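Local coordinates for protein alkaline phosphatase D (Bacillus subtilis, PDB 2YEQ) that hydrolyses phosphate esters, as a phosphodiesterase and alkaline phosphatase, at an active site that holds iron(III) and calcium, at residues Gln125-Gly130 with Ala187-Asp192; Ala134-Ala139 with Asp192-Ala197. All coordinates share one frame; numbering follows the deposited sequence.

Interaction 1: Gln125-Gly130 with Ala187-Asp192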
ATOM      1  N   GLN A 125       5.853   4.997   3.654  1.00 17.64           N
ATOM      2  CA  GLN A 125       6.070   6.438   3.662  1.00 17.08           C
ATOM      3  C   GLN A 125       6.456   6.996   5.035  1.00 17.64           C
ATOM      4  O   GLN A 125       5.874   7.978   5.488  1.00 19.00           O
ATOM      5  CB  GLN A 125       4.832   7.146   3.110  1.00 17.20           C
ATOM      6  CG  GLN A 125       3.510   6.840   3.793  1.00 16.85           C
ATOM      7  CD  GLN A 125       2.341   7.096   2.914  1.00 17.27           C
ATOM      8  OE1 GLN A 125       2.403   6.876   1.688  1.00 16.37           O
ATOM      9  NE2 GLN A 125       1.233   7.530   3.514  1.00 16.32           N
ATOM     10  N   GLN A 126       7.473   6.402   5.646  1.00 16.93           N
ATOM     11  CA  GLN A 126       7.948   6.822   6.966  1.00 18.38           C
ATOM     12  C   GLN A 126       8.147   8.354   6.915  1.00 19.84           C
ATOM     13  O   GLN A 126       9.003   8.855   6.209  1.00 21.26           O
ATOM     14  CB  GLN A 126       9.254   6.119   7.345  1.00 17.59           C
ATOM     15  CG  GLN A 126       9.355   5.614   8.789  1.00 19.28           C
ATOM     16  CD  GLN A 126       9.542   6.731   9.836  1.00 21.02           C
ATOM     17  OE1 GLN A 126       8.998   7.796   9.685  1.00 20.70           O
ATOM     18  NE2 GLN A 126      10.323   6.465  10.904  1.00 22.89           N
ATOM     19  N   TYR A 127       7.330   9.076   7.668  1.00 19.00           N
ATOM     20  CA  TYR A 127       7.302  10.545   7.644  1.00 18.32           C
ATOM     21  C   TYR A 127       8.632  11.153   7.996  1.00 19.74           C
ATOM     22  O   TYR A 127       9.041  12.197   7.433  1.00 17.59           O
ATOM     23  CB  TYR A 127       6.210  11.027   8.600  1.00 18.38           C
ATOM     24  CG  TYR A 127       5.963  12.520   8.719  1.00 18.26           C
ATOM     25  CD1 TYR A 127       5.064  13.171   7.855  1.00 19.50           C
ATOM     26  CD2 TYR A 127       6.568  13.265   9.715  1.00 19.54           C
ATOM     27  CE1 TYR A 127       4.807  14.522   7.992  1.00 20.17           C
ATOM     28  CE2 TYR A 127       6.319  14.622   9.845  1.00 20.23           C
ATOM     29  CZ  TYR A 127       5.448  15.241   8.988  1.00 20.61           C
ATOM     30  OH  TYR A 127       5.210  16.597   9.115  1.00 26.10           O
ATOM     31  N   GLU A 128       9.339  10.488   8.898  1.00 18.09           N
ATOM     32  CA  GLU A 128      10.596  11.027   9.395  1.00 18.70           C
ATOM     33  C   GLU A 128      11.749  10.864   8.404  1.00 19.81           C
ATOM     34  O   GLU A 128      12.760  11.581   8.505  1.00 19.74           O
ATOM     35  CB  GLU A 128      11.000  10.308  10.685  1.00 21.38           C
ATOM     36  CG  GLU A 128       9.950  10.342  11.797  1.00 21.25           C
ATOM     37  CD  GLU A 128      10.477   9.655  13.064  1.00 23.59           C
ATOM     38  OE1 GLU A 128      10.962   8.470  12.980  1.00 19.58           O
ATOM     39  OE2 GLU A 128      10.464  10.327  14.120  1.00 24.00           O
ATOM     40  N   HIS A 129      11.625   9.910   7.481  1.00 17.73           N
ATOM     41  CA  HIS A 129      12.752   9.543   6.615  1.00 18.51           C
ATOM     42  C   HIS A 129      12.936  10.443   5.388  1.00 19.52           C
ATOM     43  O   HIS A 129      14.011  10.448   4.786  1.00 17.37           O
ATOM     44  CB  HIS A 129      12.642   8.080   6.188  1.00 18.86           C
ATOM     45  CG  HIS A 129      12.889   7.130   7.320  1.00 20.14           C
ATOM     46  ND1 HIS A 129      13.099   5.780   7.140  1.00 20.86           N
ATOM     47  CD2 HIS A 129      12.999   7.355   8.654  1.00 19.61           C
ATOM     48  CE1 HIS A 129      13.299   5.211   8.318  1.00 20.53           C
ATOM     49  NE2 HIS A 129      13.245   6.145   9.250  1.00 19.82           N
ATOM     50  N   GLY A 130      11.909  11.198   5.040  1.00 19.07           N
ATOM     51  CA  GLY A 130      12.039  12.136   3.939  1.00 20.34           C
ATOM     52  C   GLY A 130      10.759  12.861   3.646  1.00 18.91           C
ATOM     53  O   GLY A 130       9.736  12.624   4.289  1.00 18.42           O
ATOM     54  N   ALA A 187      -3.315  11.982  11.232  1.00 19.90           N
ATOM     55  CA  ALA A 187      -3.378  13.404  10.947  1.00 18.37           C
ATOM     56  C   ALA A 187      -2.007  13.991  10.620  1.00 19.53           C
ATOM     57  O   ALA A 187      -1.909  14.844   9.728  1.00 18.82           O
ATOM     58  CB  ALA A 187      -4.034  14.152  12.118  1.00 19.30           C
ATOM     59  N   GLN A 188      -0.949  13.556  11.310  1.00 17.84           N
ATOM     60  CA  GLN A 188       0.386  14.068  11.021  1.00 18.30           C
ATOM     61  C   GLN A 188       0.779  13.773   9.576  1.00 19.55           C
ATOM     62  O   GLN A 188       1.277  14.647   8.881  1.00 18.95           O
ATOM     63  CB  GLN A 188       1.453  13.481  11.940  1.00 17.11           C
ATOM     64  CG  GLN A 188       2.861  13.891  11.549  1.00 17.78           C
ATOM     65  CD  GLN A 188       3.926  13.405  12.509  1.00 19.61           C
ATOM     66  OE1 GLN A 188       3.904  12.243  12.935  1.00 20.63           O
ATOM     67  NE2 GLN A 188       4.885  14.289  12.847  1.00 16.39           N
ATOM     68  N   TYR A 189       0.603  12.519   9.171  1.00 18.72           N
ATOM     69  CA  TYR A 189       0.964  12.055   7.822  1.00 17.94           C
ATOM     70  C   TYR A 189       0.099  12.706   6.753  1.00 17.83           C
ATOM     71  O   TYR A 189       0.612  13.198   5.762  1.00 17.58           O
ATOM     72  CB  TYR A 189       0.851  10.506   7.723  1.00 17.91           C
ATOM     73  CG  TYR A 189       2.073   9.768   8.253  1.00 17.49           C
ATOM     74  CD1 TYR A 189       2.517   9.959   9.554  1.00 17.84           C
ATOM     75  CD2 TYR A 189       2.750   8.846   7.469  1.00 17.31           C
ATOM     76  CE1 TYR A 189       3.620   9.287  10.041  1.00 19.06           C
ATOM     77  CE2 TYR A 189       3.863   8.174   7.936  1.00 16.45           C
ATOM     78  CZ  TYR A 189       4.279   8.372   9.241  1.00 18.12           C
ATOM     79  OH  TYR A 189       5.397   7.721   9.711  1.00 16.12           O
ATOM     80  N   ARG A 190      -1.214  12.718   6.982  1.00 17.34           N
ATOM     81  CA  ARG A 190      -2.189  13.185   6.021  1.00 19.14           C
ATOM     82  C   ARG A 190      -2.189  14.732   5.865  1.00 20.73           C
ATOM     83  O   ARG A 190      -2.765  15.246   4.910  1.00 23.83           O
ATOM     84  CB  ARG A 190      -3.570  12.666   6.418  1.00 18.52           C
ATOM     85  CG  ARG A 190      -4.691  12.852   5.419  1.00 20.00           C
ATOM     86  CD  ARG A 190      -4.334  12.196   4.092  1.00 20.52           C
ATOM     87  NE  ARG A 190      -5.416  11.561   3.369  1.00 21.55           N
ATOM     88  CZ  ARG A 190      -6.210  10.572   3.796  1.00 27.54           C
ATOM     89  NH1 ARG A 190      -6.139  10.077   5.026  1.00 39.45           N
ATOM     90  NH2 ARG A 190      -7.154  10.107   2.989  1.00 29.91           N
ATOM     91  N   SER A 191      -1.536  15.442   6.787  1.00 19.64           N
ATOM     92  CA  SER A 191      -1.405  16.896   6.742  1.00 21.39           C
ATOM     93  C   SER A 191      -0.435  17.349   5.631  1.00 21.46           C
ATOM     94  O   SER A 191      -0.382  18.522   5.298  1.00 20.93           O
ATOM     95  CB  SER A 191      -0.825  17.411   8.079  1.00 21.06           C
ATOM     96  OG  SER A 191      -1.821  17.390   9.061  1.00 26.44           O
ATOM     97  N   ASP A 192       0.404  16.436   5.165  1.00 20.42           N
ATOM     98  CA  ASP A 192       1.403  16.761   4.162  1.00 20.65           C
ATOM     99  C   ASP A 192       0.708  17.132   2.853  1.00 18.22           C
ATOM    100  O   ASP A 192      -0.088  16.359   2.344  1.00 18.22           O
ATOM    101  CB  ASP A 192       2.332  15.579   3.945  1.00 19.67           C
ATOM    102  CG  ASP A 192       3.418  15.895   2.963  1.00 20.01           C
ATOM    103  OD1 ASP A 192       3.075  15.945   1.761  1.00 20.29           O
ATOM    104  OD2 ASP A 192       4.574  16.113   3.387  1.00 20.70           O
TER
HETATM  105  O   HOH W   1       2.490  16.999   9.754  1.00 30.91           O

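Interaction 2: Ala134-Ala139 with Asp192-Ala197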
ATOM      1  N   ALA A 134       7.651  12.278  -3.879  1.00 20.74           N
ATOM      2  CA  ALA A 134       7.049  11.260  -4.741  1.00 17.54           C
ATOM      3  C   ALA A 134       5.596  11.554  -5.049  1.00 17.48           C
ATOM      4  O   ALA A 134       5.146  11.343  -6.185  1.00 19.10           O
ATOM      5  CB  ALA A 134       7.197   9.811  -4.146  1.00 17.93           C
ATOM      6  N   TYR A 135       4.838  12.014  -4.047  1.00 16.18           N
ATOM      7  CA  TYR A 135       3.425  12.292  -4.251  1.00 16.85           C
ATOM      8  C   TYR A 135       3.164  13.592  -5.032  1.00 17.60           C
ATOM      9  O   TYR A 135       2.144  13.715  -5.708  1.00 17.38           O
ATOM     10  CB  TYR A 135       2.673  12.323  -2.925  1.00 17.20           C
ATOM     11  CG  TYR A 135       2.392  10.961  -2.326  1.00 16.09           C
ATOM     12  CD1 TYR A 135       1.693  10.009  -3.046  1.00 16.67           C
ATOM     13  CD2 TYR A 135       2.824  10.628  -1.045  1.00 16.87           C
ATOM     14  CE1 TYR A 135       1.420   8.763  -2.525  1.00 18.60           C
ATOM     15  CE2 TYR A 135       2.544   9.366  -0.491  1.00 16.68           C
ATOM     16  CZ  TYR A 135       1.844   8.436  -1.232  1.00 16.81           C
ATOM     17  OH  TYR A 135       1.532   7.184  -0.753  1.00 17.14           O
ATOM     18  N   LYS A 136       4.063  14.550  -4.925  1.00 20.96           N
ATOM     19  CA  LYS A 136       4.006  15.752  -5.778  1.00 24.56           C
ATOM     20  C   LYS A 136       4.057  15.312  -7.227  1.00 23.97           C
ATOM     21  O   LYS A 136       3.211  15.701  -8.024  1.00 24.35           O
ATOM     22  CB  LYS A 136       5.169  16.687  -5.481  1.00 28.83           C
ATOM     23  CG  LYS A 136       5.021  18.053  -6.158  1.00 36.38           C
ATOM     24  CD  LYS A 136       6.214  18.928  -5.863  1.00 49.44           C
ATOM     25  CE  LYS A 136       6.035  20.338  -6.430  1.00 62.13           C
ATOM     26  NZ  LYS A 136       5.256  21.222  -5.519  1.00 71.62           N
ATOM     27  N   HIS A 137       5.029  14.461  -7.558  1.00 21.40           N
ATOM     28  CA  HIS A 137       5.119  13.889  -8.906  1.00 20.99           C
ATOM     29  C   HIS A 137       3.936  13.001  -9.279  1.00 22.88           C
ATOM     30  O   HIS A 137       3.437  13.075 -10.416  1.00 19.87           O
ATOM     31  CB  HIS A 137       6.436  13.122  -9.088  1.00 21.63           C
ATOM     32  CG  HIS A 137       7.653  13.987  -8.983  1.00 22.59           C
ATOM     33  ND1 HIS A 137       7.904  15.033  -9.855  1.00 23.84           N
ATOM     34  CD2 HIS A 137       8.684  13.972  -8.106  1.00 22.01           C
ATOM     35  CE1 HIS A 137       9.051  15.603  -9.531  1.00 24.56           C
ATOM     36  NE2 HIS A 137       9.546  14.983  -8.469  1.00 25.32           N
ATOM     37  N   MET A 138       3.454  12.169  -8.349  1.00 19.26           N
ATOM     38  CA  MET A 138       2.371  11.287  -8.676  1.00 19.25           C
ATOM     39  C   MET A 138       1.120  12.060  -9.044  1.00 18.93           C
ATOM     40  O   MET A 138       0.374  11.643  -9.928  1.00 18.96           O
ATOM     41  CB  MET A 138       2.044  10.340  -7.517  1.00 19.85           C
ATOM     42  CG  MET A 138       1.101   9.230  -7.886  1.00 20.74           C
ATOM     43  SD  MET A 138       0.521   8.267  -6.466  1.00 21.72           S
ATOM     44  CE  MET A 138       2.074   7.510  -6.048  1.00 19.78           C
ATOM     45  N   ALA A 139       0.884  13.171  -8.343  1.00 21.54           N
ATOM     46  CA  ALA A 139      -0.320  13.988  -8.547  1.00 22.46           C
ATOM     47  C   ALA A 139      -0.378  14.571  -9.973  1.00 23.37           C
ATOM     48  O   ALA A 139      -1.422  15.002 -10.405  1.00 23.72           O
ATOM     49  CB  ALA A 139      -0.388  15.112  -7.514  1.00 21.07           C
ATOM     50  N   ASP A 192       0.404  16.436   5.165  1.00 20.42           N
ATOM     51  CA  ASP A 192       1.403  16.761   4.162  1.00 20.65           C
ATOM     52  C   ASP A 192       0.708  17.132   2.853  1.00 18.22           C
ATOM     53  O   ASP A 192      -0.088  16.359   2.344  1.00 18.22           O
ATOM     54  CB  ASP A 192       2.332  15.579   3.945  1.00 19.67           C
ATOM     55  CG  ASP A 192       3.418  15.895   2.963  1.00 20.01           C
ATOM     56  OD1 ASP A 192       3.075  15.945   1.761  1.00 20.29           O
ATOM     57  OD2 ASP A 192       4.574  16.113   3.387  1.00 20.70           O
ATOM     58  N   ALA A 193       1.051  18.302   2.314  1.00 17.78           N
ATOM     59  CA  ALA A 193       0.381  18.883   1.136  1.00 18.77           C
ATOM     60  C   ALA A 193       0.494  17.994  -0.090  1.00 16.35           C
ATOM     61  O   ALA A 193      -0.436  17.921  -0.892  1.00 16.13           O
ATOM     62  CB  ALA A 193       0.937  20.310   0.822  1.00 18.19           C
ATOM     63  N   ASN A 194       1.625  17.322  -0.242  1.00 17.53           N
ATOM     64  CA  ASN A 194       1.859  16.484  -1.407  1.00 18.45           C
ATOM     65  C   ASN A 194       0.955  15.259  -1.391  1.00 18.11           C
ATOM     66  O   ASN A 194       0.304  14.920  -2.391  1.00 18.23           O
ATOM     67  CB  ASN A 194       3.323  16.038  -1.450  1.00 22.69           C
ATOM     68  CG  ASN A 194       4.283  17.188  -1.530  1.00 24.64           C
ATOM     69  OD1 ASN A 194       5.138  17.362  -0.663  1.00 30.93           O
ATOM     70  ND2 ASN A 194       4.150  17.979  -2.558  1.00 21.83           N
ATOM     71  N   LEU A 195       0.875  14.604  -0.231  1.00 16.82           N
ATOM     72  CA  LEU A 195      -0.015  13.444  -0.062  1.00 16.36           C
ATOM     73  C   LEU A 195      -1.460  13.838  -0.268  1.00 15.82           C
ATOM     74  O   LEU A 195      -2.220  13.157  -0.957  1.00 16.47           O
ATOM     75  CB  LEU A 195       0.185  12.812   1.342  1.00 16.07           C
ATOM     76  CG  LEU A 195      -0.696  11.637   1.755  1.00 17.09           C
ATOM     77  CD1 LEU A 195      -0.767  10.560   0.672  1.00 15.71           C
ATOM     78  CD2 LEU A 195      -0.166  11.034   3.095  1.00 15.41           C
ATOM     79  N   LYS A 196      -1.863  14.966   0.289  1.00 17.56           N
ATOM     80  CA  LYS A 196      -3.227  15.464   0.072  1.00 16.64           C
ATOM     81  C   LYS A 196      -3.536  15.711  -1.409  1.00 16.32           C
ATOM     82  O   LYS A 196      -4.643  15.467  -1.854  1.00 18.08           O
ATOM     83  CB  LYS A 196      -3.481  16.770   0.863  1.00 17.18           C
ATOM     84  CG  LYS A 196      -3.441  16.612   2.358  1.00 18.47           C
ATOM     85  CD  LYS A 196      -4.020  17.844   3.090  1.00 21.26           C
ATOM     86  CE  LYS A 196      -3.115  19.028   3.101  1.00 23.82           C
ATOM     87  NZ  LYS A 196      -3.807  20.134   3.827  1.00 23.38           N
ATOM     88  N   ALA A 197      -2.567  16.231  -2.158  1.00 18.89           N
ATOM     89  CA  ALA A 197      -2.761  16.500  -3.610  1.00 18.30           C
ATOM     90  C   ALA A 197      -2.952  15.181  -4.363  1.00 16.92           C
ATOM     91  O   ALA A 197      -3.822  15.063  -5.215  1.00 18.20           O
ATOM     92  CB  ALA A 197      -1.554  17.264  -4.183  1.00 18.31           C
TER

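Interaction 1: Gln125-Gly130 with Ala187-Asp192
Tyr127 and Tyr189 bring the two backbones nearest each other, their CA atoms 6.5 Å apart, where the loop 125-130 passes the C-terminal part of helix 179-190. The loop follows strand 117-122 of the calcineurin-like phosphatase domain and starts directly after Cys124, a ligand of the iron(III); the side chain of Gln126 lies about 7 Å from that ion. The N-H of Tyr127 points almost straight at Tyr189 OH, with N and OH 3.1 Å apart and an angle of 175° at the hydrogen. The same hydroxyl is hydrogen-bonded to His171 NE2, so two partners fix its position. Over one face of the Tyr189 ring, offset toward the rim, sits CB of Tyr127, 3.3 Å from CZ of Tyr189. The carbonyl O of Gln125 comes to 3.2 Å from Tyr189 CE2, and it also accepts a hydrogen bond from Tyr132 OH. With its CG anti to the backbone N (chi1 -178°), Tyr127 sends its ring toward the helix, where Gln188 lies against one face. CG of Gln188 stands over the ring centre, 3.9 Å from the centroid, a CH-pi contact, while farther along the chain NE2 comes to 3.3 Å from Tyr127 CE2. The amide and ring planes are 33° apart, and NE2 of Gln188 is held by the carbonyl O of Thr170. Within the loop, Gln126 and Glu128 are tied together: Gln126 OE1 accepts from Glu128 N, and its NE2 donates in the amide plane to Glu128 OE1. At the phenol end of Tyr127 a single water joins the two segments, 2.8 Å from Tyr127 OH and donating to the carbonyl O of Gln188.

Interaction 2: Ala134-Ala139 with Asp192-Ala197
Leu195 CD1 lies over one face of the Tyr135 ring, offset toward the rim, 3.7 Å from Tyr135 CE2 and 3.9 Å from the ring centroid in a CH-pi contact. The two side chains run side by side and point the same way; in Leu195, CG is anti to the backbone N (chi1 177°), which starts the branch on its way to the ring. Tyr135 CB rests against the backbone of the other helix, 3.6 Å from the carbonyl O of Asn194, and Tyr135 OH is hydrogen-bonded to Gln125 OE1. On the more exposed flank, ND2 of Asn194 packs on the aliphatic part of Lys136, 3.4 Å from its CB, and the lysine chain then leads away. One turn on, Ala139 CB and Ala197 CB meet methyl to methyl at 4.1 Å. The pair is a helix-helix packing of 134-138 against 193-197: the axes approach to 7.7 Å, and the N-to-C directions differ by 31°. No hydrogen bond joins the two segments, so their grip is van der Waals contact. An alanine at Tyr135 would probably leave Leu195 CD1 without the ring face it lies on and Gln125 OE1 without its phenol partner, while the CB contact with Asn194 O would remain. Further out, the Tyr135 side chain also touches His148 on strand 145-148. The start of the second helix is set by Asp192 at its N-cap: OD1 accepts from Leu195 N at 3.3 Å and, weakly, from Asn194 N. Its other carboxylate oxygen, OD2, forms a salt bridge with Arg169 NH1.

Overall arrangement
Interaction 1 is the buried contact, close to the iron site, whereas interaction 2 is only partly buried and has an exposed edge at Lys136. The first joins a loop to helix 179-190 through polar and aromatic groups: a direct hydrogen bond, a water and ring faces. The second sets helix 133-138 against helix 193-201 by van der Waals contact, mostly of apolar atoms, with the Asn194 amide against an aliphatic chain. Asp192 belongs to both, standing between the two successive helices and capping the second. A further tie runs from loop to helix, where Gln125 OE1 and Tyr135 OH lie 2.6 Å apart in a probable hydrogen bond; Tyr189 O also packs against Leu195 CD2.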